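PDB 1QHB: vanadium-dependent bromoperoxidase from Corallina officinalis, which catalyses the vanadate-dependent halogenation of organic substrates by hydrogen peroxide and bromide, working as a dodecamer whose subunits each bind a calcium ion important for stability. Local coordinates for residues R283-G288 against E311-G316; R289-D294 against A470-S475; A317-T322 against D515-V520. All coordinates share one frame; numbering follows the deposited sequence.

Contact 1: R283-G288 against E311-G316; sequences RIATPG and ESYEPG
Thr286 and Ser312 share a hydroxyl-to-hydroxyl hydrogen bond, OG1 to OG at 2.7 Å, at the frayed end of a small antiparallel sheet in which strand 276-285 lies beside 313-318, an outermost strand within this chain. Next to this pair, Thr286 N donates to Ser312 O over 3.0 Å, and Glu314 N donates to Ile284 O over 2.7 Å in a nearly straight bond (167°). Further along, Arg283 hydrogen-bonds the carbonyl of Gly316: NH1 donates to its O over 3.1 Å, with the acceptor close to the guanidinium plane but the nitrogen well above the carbonyl plane. A bend at chi2 (-50°) turns the Arg283 chain that way, while NH2 makes a salt bridge with Asp265 of the second subunit, so one guanidinium serves both the sheet and the assembly.

A water fills in where the strands part, accepting from Ile284 N and donating to the carbonyls of Glu314 and Gly316. Ala285 and Tyr313 form a non-hydrogen-bonded pair with their CA atoms 4.2 Å apart and their side chains diverging. The tyrosine ring comes obliquely past Ala285, CD2 lying 3.6 Å from its CA; farther out, Tyr313 packs on Phe332 of helix 323-332 and on Ile248 of the second subunit. On the side of Ile284 and Glu314, the isoleucine CG2 touches the glutamate CB and CG. The glutamate chain bends at chi2, and a second water bridges its OE2 to Thr286 OG1, donating to the carboxylate over 2.6 Å.

Contact 2: R289-D294 against A470-S475; sequences RDFMTD and AFAEGS
Phe291 and Met292 both carry CG anti to the carbonyl carbon (chi1 -58° and -73°); the CB atoms of these successive residues point toward loop 470-475, and the ring and the thioether pack against it. The phenyl ring lies against Ala472. The alanine CA sits over one face, 3.6 Å from Phe291 CG, and its methyl makes a CH-pi contact over the face, CB standing 4.1 Å from the ring centroid. Ala470 O comes up instead at the edge of the same ring, 3.6 Å from Phe291 CD2.

Met292 runs out nearly straight before bending at chi3 (68°), which lays SD beside the type I beta turn from Phe471 to Gly474. There the sulfur is 3.4 Å from Gly474 N, whose own hydrogen bond goes back to Phe471 O and closes the turn. What joins these two loops is therefore apolar and van der Waals contact, and a backbone hydrogen bond between Phe291 and Met469 lies just beyond.

The surroundings fix both loops. Asp290 is held by salt bridges to Arg324 and Arg169, and Glu473 by a hydrogen bond to His331. Phe471, its CB directed away from the 289-294 loop, packs on Arg545 of helix 530-548, a vanadate-site residue, while Met292 rests on Phe298, Val301 and Gln302 of helix 295-302.

Contact 3: A317-T322 against D515-V520; sequences ARLIRT and DEDKLV
Asp517 and Leu319 cross obliquely where the end of strand 313-318 meets the loop leading into strand 519-521, which pairs with strand 510-512 as a two-stranded antiparallel sheet. Asp517 is the central residue of an inverse gamma turn. Its CG is anti to the backbone N (chi1 180°), carrying the carboxylate out to the other chain. OD1 takes the Leu319 N-H on its syn side at 3.0 Å, somewhat out of the carboxylate plane. OD2 lies near Arg318 CA but has its ionic partner in Arg281 of strand 276-285, so the two oxygens tie the turn to the backbone at Leu319 and to strand 276-285.

Leu319 and Leu519 cross at about a right angle, CD1 of the first meeting CG of the second at 3.8 Å; the same methyl also touches the backbone at Lys518.

Arg321 stretches from CG to NE and brings its guanidinium up to the start of the loop. NH1 bonds to Glu516 O at 3.0 Å, a bent approach (140°) from above the carbonyl plane. Asp515 N lies at the guanidinium edge, while NH2 has a weak hydrogen bond to Asp513 O. The guanidinium of Arg318, paired with Asp325, has Arg321 CD over one face. One water knits the group together: it accepts from Arg321 NH1 and donates to Leu319 O, and its other donated bond runs 2.5 Å to Asp517 OD1.

How the contacts relate
Contact 1 sits between the other two, its centre about 14 Å from each, while contacts 2 and 3, with centres about 25 Å apart, do not touch. Residues 283-288 run straight into 289-294, and 311-316 into 317-322, so the paired strands 276-285 and 313-318 each pass on to another contact. Segments 470-475 and 515-520 come much later in the chain, after a largely helical span. Glu311 OE2 probably hydrogen-bonds Ala472 N, joining contacts 1 and 2; Ile284 packs on Ala317 and Arg318, joining 1 and 3. The small sheet thus connects an interface with a second subunit, a loop beside the vanadate site and a peripheral two-stranded sheet.

Contact 1: R283-G288 against E311-G316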
# COMPACT_ATOMS: atom_id res chain seq x y z
N ARG A 283 -22.67 56.57 -8.76
CA ARG A 283 -21.98 57.82 -9.03
C ARG A 283 -22.14 58.15 -10.50
O ARG A 283 -22.29 57.26 -11.34
CB ARG A 283 -20.51 57.76 -8.59
CG ARG A 283 -20.36 57.64 -7.09
CD ARG A 283 -21.15 58.62 -6.27
NE ARG A 283 -20.77 58.62 -4.87
CZ ARG A 283 -21.42 59.32 -3.94
NH1 ARG A 283 -22.46 60.08 -4.24
NH2 ARG A 283 -21.01 59.32 -2.67
N ILE A 284 -22.15 59.47 -10.81
CA ILE A 284 -22.43 59.88 -12.18
C ILE A 284 -21.22 60.39 -12.92
O ILE A 284 -20.83 61.56 -12.64
CB ILE A 284 -23.49 61.04 -12.15
CG1 ILE A 284 -24.75 60.58 -11.44
CG2 ILE A 284 -23.82 61.51 -13.57
CD1 ILE A 284 -25.45 61.74 -10.72
N ALA A 285 -20.72 59.58 -13.85
CA ALA A 285 -19.58 60.05 -14.63
C ALA A 285 -20.06 61.12 -15.62
O ALA A 285 -21.13 60.99 -16.21
CB ALA A 285 -18.95 58.90 -15.44
N THR A 286 -19.24 62.16 -15.83
CA THR A 286 -19.56 63.20 -16.78
C THR A 286 -20.10 62.61 -18.06
O THR A 286 -19.42 61.92 -18.81
CB THR A 286 -18.30 64.03 -17.11
OG1 THR A 286 -17.81 64.55 -15.86
CG2 THR A 286 -18.63 65.22 -18.04
N PRO A 287 -21.33 62.99 -18.42
CA PRO A 287 -21.96 62.56 -19.67
C PRO A 287 -21.20 63.10 -20.85
O PRO A 287 -20.74 64.22 -20.79
CB PRO A 287 -23.35 63.19 -19.61
CG PRO A 287 -23.58 63.40 -18.14
CD PRO A 287 -22.23 63.82 -17.60
N GLY A 288 -21.03 62.32 -21.91
CA GLY A 288 -20.35 62.76 -23.10
C GLY A 288 -18.84 62.80 -23.05
O GLY A 288 -18.19 63.18 -24.02
N GLU A 311 -11.07 60.13 -14.29
CA GLU A 311 -12.41 60.55 -14.62
C GLU A 311 -12.99 61.66 -13.76
O GLU A 311 -12.68 61.84 -12.59
CB GLU A 311 -13.35 59.33 -14.52
CG GLU A 311 -12.99 58.32 -15.59
CD GLU A 311 -12.04 57.26 -15.02
OE1 GLU A 311 -11.59 57.36 -13.87
OE2 GLU A 311 -11.78 56.30 -15.79
N SER A 312 -13.97 62.37 -14.34
CA SER A 312 -14.66 63.42 -13.57
C SER A 312 -16.13 62.99 -13.49
O SER A 312 -16.58 62.25 -14.36
CB SER A 312 -14.70 64.80 -14.17
OG SER A 312 -15.12 64.64 -15.55
N TYR A 313 -16.75 63.38 -12.41
CA TYR A 313 -18.11 63.00 -12.05
C TYR A 313 -18.93 64.25 -11.74
O TYR A 313 -18.40 65.31 -11.42
CB TYR A 313 -18.09 62.14 -10.71
CG TYR A 313 -17.31 60.86 -10.96
CD1 TYR A 313 -15.91 60.82 -10.84
CD2 TYR A 313 -18.00 59.72 -11.41
CE1 TYR A 313 -15.20 59.66 -11.15
CE2 TYR A 313 -17.27 58.59 -11.71
CZ TYR A 313 -15.90 58.55 -11.57
OH TYR A 313 -15.28 57.38 -11.90
N GLU A 314 -20.24 64.06 -11.75
CA GLU A 314 -21.18 65.08 -11.31
C GLU A 314 -21.49 64.78 -9.85
O GLU A 314 -21.23 63.67 -9.39
CB GLU A 314 -22.47 65.01 -12.12
CG GLU A 314 -22.30 65.29 -13.61
CD GLU A 314 -22.01 66.75 -13.90
OE1 GLU A 314 -22.32 67.58 -13.02
OE2 GLU A 314 -21.49 67.07 -15.00
N PRO A 315 -21.95 65.78 -9.12
CA PRO A 315 -22.32 65.65 -7.73
C PRO A 315 -23.50 64.70 -7.58
O PRO A 315 -24.31 64.59 -8.51
CB PRO A 315 -22.73 67.06 -7.29
CG PRO A 315 -22.17 67.95 -8.35
CD PRO A 315 -22.20 67.16 -9.64
N GLY A 316 -23.62 64.04 -6.42
CA GLY A 316 -24.77 63.20 -6.17
C GLY A 316 -24.63 61.78 -6.73
O GLY A 316 -23.56 61.20 -6.89
O HOH W 1 -21.50 61.28 -8.56
O HOH W 2 -18.89 66.66 -14.90

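Contact 2: R289-D294 against A470-S475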
# COMPACT_ATOMS: atom_id res chain seq x y z
N ARG A 289 -18.19 62.51 -21.94
CA ARG A 289 -16.73 62.55 -21.93
C ARG A 289 -16.21 61.11 -22.05
O ARG A 289 -16.48 60.26 -21.19
CB ARG A 289 -16.26 63.25 -20.67
CG ARG A 289 -14.75 63.33 -20.50
CD ARG A 289 -14.37 64.00 -19.17
NE ARG A 289 -12.91 64.15 -19.21
CZ ARG A 289 -12.08 64.27 -18.20
NH1 ARG A 289 -12.58 64.25 -16.96
NH2 ARG A 289 -10.79 64.39 -18.47
N ASP A 290 -15.55 60.82 -23.16
CA ASP A 290 -14.95 59.52 -23.42
C ASP A 290 -13.44 59.72 -23.48
O ASP A 290 -12.98 60.87 -23.52
CB ASP A 290 -15.47 58.85 -24.66
CG ASP A 290 -16.96 58.59 -24.62
OD1 ASP A 290 -17.39 57.77 -23.76
OD2 ASP A 290 -17.71 59.18 -25.44
N PHE A 291 -12.67 58.65 -23.50
CA PHE A 291 -11.23 58.70 -23.32
C PHE A 291 -10.50 57.86 -24.35
O PHE A 291 -11.14 57.01 -24.98
CB PHE A 291 -10.81 58.16 -21.93
CG PHE A 291 -11.46 58.92 -20.79
CD1 PHE A 291 -10.84 60.03 -20.27
CD2 PHE A 291 -12.67 58.51 -20.24
CE1 PHE A 291 -11.39 60.75 -19.22
CE2 PHE A 291 -13.24 59.23 -19.21
CZ PHE A 291 -12.61 60.36 -18.71
N MET A 292 -9.21 58.16 -24.46
CA MET A 292 -8.36 57.43 -25.38
C MET A 292 -8.85 57.55 -26.81
O MET A 292 -8.77 56.60 -27.58
CB MET A 292 -8.29 55.95 -24.92
CG MET A 292 -7.47 55.75 -23.70
SD MET A 292 -7.62 54.16 -22.88
CE MET A 292 -6.86 53.11 -24.13
N THR A 293 -9.27 58.74 -27.22
CA THR A 293 -9.75 58.98 -28.57
C THR A 293 -8.64 59.66 -29.37
O THR A 293 -8.81 59.88 -30.57
CB THR A 293 -10.97 59.91 -28.56
OG1 THR A 293 -10.66 61.13 -27.85
CG2 THR A 293 -12.12 59.23 -27.82
N ASP A 294 -7.51 59.92 -28.75
CA ASP A 294 -6.37 60.49 -29.43
C ASP A 294 -5.28 59.41 -29.52
O ASP A 294 -4.93 58.78 -28.50
CB ASP A 294 -5.88 61.69 -28.62
CG ASP A 294 -4.54 62.13 -29.14
OD1 ASP A 294 -4.48 62.76 -30.22
OD2 ASP A 294 -3.52 61.84 -28.51
N ALA A 470 -14.80 54.23 -21.96
CA ALA A 470 -15.51 54.93 -20.89
C ALA A 470 -14.56 55.21 -19.73
O ALA A 470 -14.87 56.07 -18.88
CB ALA A 470 -16.71 54.21 -20.32
N PHE A 471 -13.43 54.53 -19.69
CA PHE A 471 -12.49 54.63 -18.56
C PHE A 471 -11.20 55.26 -19.03
O PHE A 471 -10.71 54.94 -20.10
CB PHE A 471 -12.22 53.25 -17.99
CG PHE A 471 -13.34 52.34 -17.59
CD1 PHE A 471 -14.58 52.81 -17.19
CD2 PHE A 471 -13.14 50.96 -17.60
CE1 PHE A 471 -15.58 51.95 -16.80
CE2 PHE A 471 -14.14 50.08 -17.19
CZ PHE A 471 -15.37 50.58 -16.79
N ALA A 472 -10.60 56.13 -18.22
CA ALA A 472 -9.40 56.85 -18.64
C ALA A 472 -8.24 55.92 -18.92
O ALA A 472 -7.42 56.23 -19.81
CB ALA A 472 -9.00 57.87 -17.59
N GLU A 473 -8.09 54.87 -18.12
CA GLU A 473 -7.00 53.92 -18.33
C GLU A 473 -7.36 52.84 -19.33
O GLU A 473 -6.51 51.98 -19.61
CB GLU A 473 -6.65 53.20 -16.99
CG GLU A 473 -7.65 52.18 -16.50
CD GLU A 473 -8.86 52.75 -15.77
OE1 GLU A 473 -9.14 53.98 -15.82
OE2 GLU A 473 -9.59 51.98 -15.11
N GLY A 474 -8.60 52.83 -19.86
CA GLY A 474 -8.99 51.72 -20.75
C GLY A 474 -9.15 50.43 -19.90
O GLY A 474 -9.61 50.38 -18.76
N SER A 475 -8.80 49.30 -20.52
CA SER A 475 -8.97 48.03 -19.85
C SER A 475 -7.94 47.84 -18.75
O SER A 475 -6.89 48.45 -18.77
CB SER A 475 -8.72 46.88 -20.84
OG SER A 475 -7.32 46.85 -21.04

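Contact 3: A317-T322 against D515-V520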
# COMPACT_ATOMS: atom_id res chain seq x y z
N ALA A 317 -25.79 61.19 -6.98
CA ALA A 317 -25.91 59.82 -7.44
C ALA A 317 -27.29 59.59 -8.06
O ALA A 317 -28.22 60.19 -7.57
CB ALA A 317 -25.76 58.95 -6.18
N ARG A 318 -27.46 58.61 -8.94
CA ARG A 318 -28.82 58.37 -9.42
C ARG A 318 -29.00 56.89 -9.74
O ARG A 318 -28.00 56.13 -9.87
CB ARG A 318 -29.02 59.30 -10.62
CG ARG A 318 -28.14 58.87 -11.80
CD ARG A 318 -28.26 59.88 -12.95
NE ARG A 318 -27.53 59.47 -14.12
CZ ARG A 318 -27.28 60.22 -15.18
NH1 ARG A 318 -27.77 61.46 -15.19
NH2 ARG A 318 -26.63 59.71 -16.22
N LEU A 319 -30.25 56.46 -9.81
CA LEU A 319 -30.54 55.07 -10.22
C LEU A 319 -29.93 54.91 -11.60
O LEU A 319 -29.99 55.90 -12.35
CB LEU A 319 -32.06 54.82 -10.25
CG LEU A 319 -32.68 54.85 -8.84
CD1 LEU A 319 -34.20 54.86 -8.96
CD2 LEU A 319 -32.21 53.70 -7.96
N ILE A 320 -29.40 53.76 -11.96
CA ILE A 320 -28.84 53.60 -13.30
C ILE A 320 -29.80 54.11 -14.36
O ILE A 320 -30.89 53.60 -14.60
CB ILE A 320 -28.38 52.15 -13.58
CG1 ILE A 320 -27.19 51.83 -12.63
CG2 ILE A 320 -27.96 51.99 -15.02
CD1 ILE A 320 -26.99 50.30 -12.56
N ARG A 321 -29.32 55.01 -15.22
CA ARG A 321 -30.12 55.63 -16.27
C ARG A 321 -29.63 55.44 -17.68
O ARG A 321 -30.36 55.17 -18.64
CB ARG A 321 -29.99 57.15 -15.91
CG ARG A 321 -31.23 57.93 -16.16
CD ARG A 321 -31.24 59.34 -15.54
NE ARG A 321 -32.48 59.94 -16.06
CZ ARG A 321 -33.68 59.66 -15.53
NH1 ARG A 321 -33.93 58.91 -14.44
NH2 ARG A 321 -34.71 60.24 -16.17
N THR A 322 -28.32 55.69 -17.87
CA THR A 322 -27.74 55.60 -19.19
C THR A 322 -26.81 54.39 -19.29
O THR A 322 -26.38 53.83 -18.28
CB THR A 322 -26.93 56.84 -19.56
OG1 THR A 322 -25.95 57.08 -18.52
CG2 THR A 322 -27.78 58.13 -19.54
N ASP A 515 -38.32 60.82 -16.79
CA ASP A 515 -38.16 62.21 -16.42
C ASP A 515 -37.46 62.51 -15.12
O ASP A 515 -36.77 63.51 -14.97
CB ASP A 515 -39.55 62.91 -16.34
CG ASP A 515 -40.18 62.98 -17.72
OD1 ASP A 515 -39.48 63.40 -18.66
OD2 ASP A 515 -41.36 62.60 -17.85
N GLU A 516 -37.72 61.70 -14.09
CA GLU A 516 -37.16 61.90 -12.77
C GLU A 516 -36.25 60.77 -12.34
O GLU A 516 -36.35 59.65 -12.85
CB GLU A 516 -38.35 61.92 -11.82
CG GLU A 516 -39.36 63.02 -12.13
CD GLU A 516 -40.47 63.13 -11.10
OE1 GLU A 516 -40.23 63.63 -9.99
OE2 GLU A 516 -41.59 62.71 -11.42
N ASP A 517 -35.46 61.01 -11.29
CA ASP A 517 -34.62 59.95 -10.76
C ASP A 517 -35.43 59.06 -9.84
O ASP A 517 -35.31 59.14 -8.61
CB ASP A 517 -33.43 60.56 -10.04
CG ASP A 517 -32.51 59.49 -9.45
OD1 ASP A 517 -32.49 58.41 -10.10
OD2 ASP A 517 -31.89 59.68 -8.41
N LYS A 518 -36.36 58.27 -10.34
CA LYS A 518 -37.19 57.44 -9.48
C LYS A 518 -37.62 56.16 -10.20
O LYS A 518 -37.46 56.06 -11.42
CB LYS A 518 -38.42 58.22 -9.05
CG LYS A 518 -39.46 58.42 -10.12
CD LYS A 518 -40.68 59.14 -9.55
CE LYS A 518 -41.68 59.48 -10.63
NZ LYS A 518 -42.80 60.33 -10.14
N LEU A 519 -38.14 55.21 -9.44
CA LEU A 519 -38.64 53.98 -10.00
C LEU A 519 -40.10 54.09 -10.36
O LEU A 519 -40.84 54.63 -9.55
CB LEU A 519 -38.52 52.87 -8.91
CG LEU A 519 -37.12 52.38 -8.62
CD1 LEU A 519 -37.10 51.32 -7.52
CD2 LEU A 519 -36.45 51.82 -9.88
N VAL A 520 -40.56 53.57 -11.50
CA VAL A 520 -41.97 53.59 -11.84
C VAL A 520 -42.38 52.17 -12.26
O VAL A 520 -41.55 51.41 -12.72
CB VAL A 520 -42.41 54.51 -12.99
CG1 VAL A 520 -42.30 55.96 -12.55
CG2 VAL A 520 -41.60 54.23 -14.26
O HOH W 3 -31.97 57.89 -12.47